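Local structure of Lhca5 (Dunaliella salina, 6SL5) at residues D38-Y42 and Y101-G107. The protein probably harvests light as a chlorophyll- and carotenoid-binding antenna subunit of the photosystem I supercomplex, passing excitation energy toward the reaction centre. Residues are numbered along the deposited sequence.
Sequences DWLRY and YKKTGEG. With CLA (chlorophyll a), chain B.
Aromatic stacking between two membrane helices, completed by one hydrogen bond to the turn that follows the second, joins helix 34-63 to the C-terminal end of helix 81-104 in this light-harvesting chlorophyll a/b-binding fold. It is a worked example of direct helix-helix contact beside bound pigment, the stack lying near the start of helix 34-63. Residues 38-42 are regular helix, with Tyr42 N bonded to Asp38 O at 3.0 Å. Residues 101-104 finish the other helix; Gly105 then leaves it with positive phi (90°), Glu106 is also at positive phi (38°), and the chain turns back so that the CA atoms of Tyr42 and Glu106 lie 5.9 Å apart. Tyr42 and Tyr101, both with chi1 in the t well, point toward each other and form an offset stack, centroids 4.2 Å apart and planes at 7°, with Tyr42 CD2 3.3 Å from Tyr101 CD2. Trp39, also t, enlarges the cluster: Tyr101 OH meets the edge of its indole, 3.3 Å from Trp39 CD1, and lies 3.2 Å from Trp39 CA. One bound chlorophyll a touches both Trp39 and Tyr42, so the cluster borders the pigment array, while a different chlorophyll a brings its CMA methyl to 3.2 Å from Arg41 N. A side chain at Gly107 would collide with the Tyr42 hydroxyl; with glycine there, Tyr42 OH donates to Gly107 O at 3.0 Å.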
loop_
_atom_site.group_PDB
_atom_site.type_symbol
_atom_site.label_atom_id
_atom_site.label_comp_id
_atom_site.label_asym_id
_atom_site.label_seq_id
_atom_site.Cartn_x
_atom_site.Cartn_y
_atom_site.Cartn_z
ATOM N N ASP R 38 -1.918 19.216 -61.694
ATOM C CA ASP R 38 -2.471 19.141 -63.048
ATOM C C ASP R 38 -3.919 18.664 -63.017
ATOM O O ASP R 38 -4.788 19.219 -63.705
ATOM C CB ASP R 38 -1.627 18.206 -63.915
ATOM C CG ASP R 38 -0.360 18.859 -64.425
ATOM O OD1 ASP R 38 -0.160 20.063 -64.168
ATOM O OD2 ASP R 38 0.434 18.164 -65.091
ATOM N N TRP R 39 -4.192 17.656 -62.192
ATOM C CA TRP R 39 -5.546 17.137 -62.068
ATOM C C TRP R 39 -6.453 18.139 -61.368
ATOM O O TRP R 39 -7.623 18.301 -61.746
ATOM C CB TRP R 39 -5.507 15.810 -61.331
ATOM C CG TRP R 39 -6.774 15.104 -61.405
ATOM C CD1 TRP R 39 -7.191 14.285 -62.393
ATOM C CD2 TRP R 39 -7.817 15.151 -60.448
ATOM N NE1 TRP R 39 -8.445 13.808 -62.121
ATOM C CE2 TRP R 39 -8.851 14.327 -60.921
ATOM C CE3 TRP R 39 -7.977 15.809 -59.232
ATOM C CZ2 TRP R 39 -10.019 14.145 -60.230
ATOM C CZ3 TRP R 39 -9.142 15.626 -58.539
ATOM C CH2 TRP R 39 -10.158 14.799 -59.037
ATOM N N LEU R 40 -5.913 18.819 -60.355
ATOM C CA LEU R 40 -6.708 19.856 -59.651
ATOM C C LEU R 40 -7.054 20.944 -60.672
ATOM O O LEU R 40 -8.202 21.423 -60.660
ATOM C CB LEU R 40 -5.873 20.420 -58.496
ATOM C CG LEU R 40 -5.592 19.446 -57.353
ATOM C CD1 LEU R 40 -4.722 20.094 -56.288
ATOM C CD2 LEU R 40 -6.888 18.936 -56.742
ATOM N N ARG R 41 -6.098 21.284 -61.545
ATOM C CA ARG R 41 -6.299 22.320 -62.547
ATOM C C ARG R 41 -7.403 21.903 -63.490
ATOM O O ARG R 41 -8.251 22.724 -63.883
ATOM C CB ARG R 41 -4.983 22.564 -63.291
ATOM C CG ARG R 41 -5.083 23.412 -64.539
ATOM C CD ARG R 41 -5.773 24.720 -64.237
ATOM N NE ARG R 41 -5.391 25.794 -65.105
ATOM C CZ ARG R 41 -4.568 26.741 -64.705
ATOM N NH1 ARG R 41 -4.075 26.705 -63.480
ATOM N NH2 ARG R 41 -4.252 27.720 -65.515
ATOM N N TYR R 42 -7.417 20.623 -63.846
ATOM C CA TYR R 42 -8.473 20.124 -64.705
ATOM C C TYR R 42 -9.813 20.234 -63.994
ATOM O O TYR R 42 -10.846 20.506 -64.614
ATOM C CB TYR R 42 -8.179 18.697 -65.105
ATOM C CG TYR R 42 -9.096 18.219 -66.176
ATOM C CD1 TYR R 42 -9.425 19.018 -67.258
ATOM C CD2 TYR R 42 -9.637 16.974 -66.105
ATOM C CE1 TYR R 42 -10.287 18.561 -68.234
ATOM C CE2 TYR R 42 -10.478 16.493 -67.083
ATOM C CZ TYR R 42 -10.799 17.275 -68.139
ATOM O OH TYR R 42 -11.655 16.743 -69.069
ATOM N N TYR R 101 -9.039 12.546 -70.980
ATOM C CA TYR R 101 -8.191 13.392 -70.145
ATOM C C TYR R 101 -6.884 12.704 -69.783
ATOM O O TYR R 101 -5.822 13.334 -69.769
ATOM C CB TYR R 101 -8.925 13.778 -68.864
ATOM C CG TYR R 101 -7.982 14.233 -67.768
ATOM C CD1 TYR R 101 -7.754 13.446 -66.646
ATOM C CD2 TYR R 101 -7.284 15.430 -67.883
ATOM C CE1 TYR R 101 -6.884 13.849 -65.675
ATOM C CE2 TYR R 101 -6.432 15.851 -66.898
ATOM C CZ TYR R 101 -6.236 15.059 -65.800
ATOM O OH TYR R 101 -5.368 15.471 -64.832
ATOM N N LYS R 102 -6.954 11.407 -69.460
ATOM C CA LYS R 102 -5.768 10.642 -69.087
ATOM C C LYS R 102 -4.729 10.622 -70.196
ATOM O O LYS R 102 -3.523 10.653 -69.930
ATOM C CB LYS R 102 -6.161 9.206 -68.750
ATOM C CG LYS R 102 -6.752 8.984 -67.373
ATOM C CD LYS R 102 -6.978 7.497 -67.137
ATOM C CE LYS R 102 -6.832 7.137 -65.682
ATOM N NZ LYS R 102 -7.483 5.828 -65.350
ATOM N N LYS R 103 -5.185 10.584 -71.450
ATOM C CA LYS R 103 -4.276 10.514 -72.586
ATOM C C LYS R 103 -3.523 11.821 -72.824
ATOM O O LYS R 103 -2.300 11.810 -72.990
ATOM C CB LYS R 103 -5.052 10.105 -73.838
ATOM C CG LYS R 103 -5.635 8.703 -73.768
ATOM C CD LYS R 103 -6.469 8.383 -74.996
ATOM C CE LYS R 103 -7.058 6.982 -74.908
ATOM N NZ LYS R 103 -7.890 6.808 -73.684
ATOM N N THR R 104 -4.225 12.959 -72.871
ATOM C CA THR R 104 -3.553 14.225 -73.157
ATOM C C THR R 104 -3.705 15.329 -72.119
ATOM O O THR R 104 -2.891 16.262 -72.129
ATOM C CB THR R 104 -4.040 14.797 -74.500
ATOM O OG1 THR R 104 -5.447 15.062 -74.428
ATOM C CG2 THR R 104 -3.767 13.836 -75.653
ATOM N N GLY R 105 -4.699 15.283 -71.247
ATOM C CA GLY R 105 -4.885 16.360 -70.300
ATOM C C GLY R 105 -5.799 17.389 -70.914
ATOM O O GLY R 105 -6.142 17.311 -72.098
ATOM N N GLU R 106 -6.182 18.371 -70.088
ATOM C CA GLU R 106 -7.064 19.525 -70.394
ATOM C C GLU R 106 -8.226 19.176 -71.327
ATOM O O GLU R 106 -8.522 19.878 -72.294
ATOM C CB GLU R 106 -6.268 20.725 -70.940
ATOM C CG GLU R 106 -5.395 20.494 -72.189
ATOM C CD GLU R 106 -4.967 21.767 -72.862
ATOM O OE1 GLU R 106 -4.719 21.724 -74.083
ATOM O OE2 GLU R 106 -4.871 22.803 -72.174
ATOM N N GLY R 107 -8.868 18.053 -71.010
ATOM C CA GLY R 107 -9.994 17.510 -71.738
ATOM C C GLY R 107 -11.096 18.495 -72.043
ATOM O O GLY R 107 -11.855 18.939 -71.176
HETATM MG MG CLA B . -8.602 28.300 -58.043
HETATM C CHA CLA B . -5.151 28.584 -58.201
HETATM C CHB CLA B . -8.364 24.886 -58.313
HETATM C CHC CLA B . -11.879 28.174 -57.826
HETATM C CHD CLA B . -8.786 31.846 -57.809
HETATM N NA CLA B . -6.933 26.869 -58.233
HETATM C C1A CLA B . -5.633 27.160 -58.274
HETATM C C2A CLA B . -4.771 25.940 -58.449
HETATM C C3A CLA B . -5.811 24.830 -58.495
HETATM C C4A CLA B . -7.120 25.538 -58.339
HETATM C CMA CLA B . -5.598 23.803 -59.572
HETATM C CAA CLA B . -3.968 25.553 -57.224
HETATM C CBA CLA B . -4.910 25.270 -56.056
HETATM C CGA CLA B . -4.206 24.419 -55.029
HETATM O O1A CLA B . -3.088 24.734 -54.660
HETATM O O2A CLA B . -4.819 23.348 -54.557
HETATM N NB CLA B . -9.926 26.759 -58.062
HETATM C C1B CLA B . -9.660 25.426 -58.182
HETATM C C2B CLA B . -10.894 24.683 -58.155
HETATM C C3B CLA B . -11.880 25.620 -58.023
HETATM C C4B CLA B . -11.248 26.936 -57.964
HETATM C CMB CLA B . -11.060 23.190 -58.260
HETATM C CAB CLA B . -13.335 25.374 -57.943
HETATM C CBB CLA B . -13.850 23.957 -57.861
HETATM N NC CLA B . -10.082 29.780 -57.832
HETATM C C1C CLA B . -11.378 29.499 -57.779
HETATM C C2C CLA B . -12.222 30.712 -57.665
HETATM C C3C CLA B . -11.326 31.746 -57.650
HETATM C C4C CLA B . -9.996 31.154 -57.757
HETATM C CMC CLA B . -13.724 30.776 -57.580
HETATM C CAC CLA B . -11.652 33.216 -57.551
HETATM C CBC CLA B . -11.326 33.714 -56.160
HETATM N ND CLA B . -7.389 29.869 -58.000
HETATM C C1D CLA B . -7.519 31.225 -57.910
HETATM C C2D CLA B . -6.231 31.910 -57.946
HETATM C C3D CLA B . -5.320 30.865 -58.059
HETATM C C4D CLA B . -6.020 29.661 -58.086
HETATM C CMD CLA B . -5.806 33.353 -57.887
HETATM C CAD CLA B . -3.901 30.588 -58.154
HETATM O OBD CLA B . -3.010 31.374 -57.882
HETATM C CBD CLA B . -3.735 29.101 -58.276
HETATM C CGD CLA B . -3.167 28.749 -59.618
HETATM O O1D CLA B . -3.759 29.048 -60.641
HETATM O O2D CLA B . -2.007 28.105 -59.709
HETATM C CED CLA B . -0.976 28.777 -60.428
HETATM C C1 CLA B . -6.126 22.938 -55.066
HETATM C C2 CLA B . -7.374 23.750 -54.815
HETATM C C3 CLA B . -8.522 23.138 -54.487
HETATM C C4 CLA B . -8.601 21.646 -54.360
HETATM C C5 CLA B . -9.804 23.895 -54.226
HETATM C C6 CLA B . -9.836 24.383 -52.782
HETATM C C7 CLA B . -10.605 23.419 -51.888
HETATM C C8 CLA B . -11.938 24.017 -51.451
HETATM C C9 CLA B . -12.505 24.931 -52.530
HETATM C C10 CLA B . -11.756 24.771 -50.139
HETATM C C11 CLA B . -13.071 24.864 -49.373
HETATM C C12 CLA B . -13.733 26.219 -49.580
HETATM C C13 CLA B . -12.755 27.355 -49.308
HETATM C C14 CLA B . -12.583 27.581 -47.811
HETATM C C15 CLA B . -13.238 28.623 -50.000
HETATM C C16 CLA B . -14.741 28.813 -49.822
HETATM C C17 CLA B . -15.367 29.387 -51.087
HETATM C C18 CLA B . -16.296 30.552 -50.766
HETATM C C19 CLA B . -16.127 31.680 -51.776
HETATM C C20 CLA B . -17.747 30.091 -50.703
#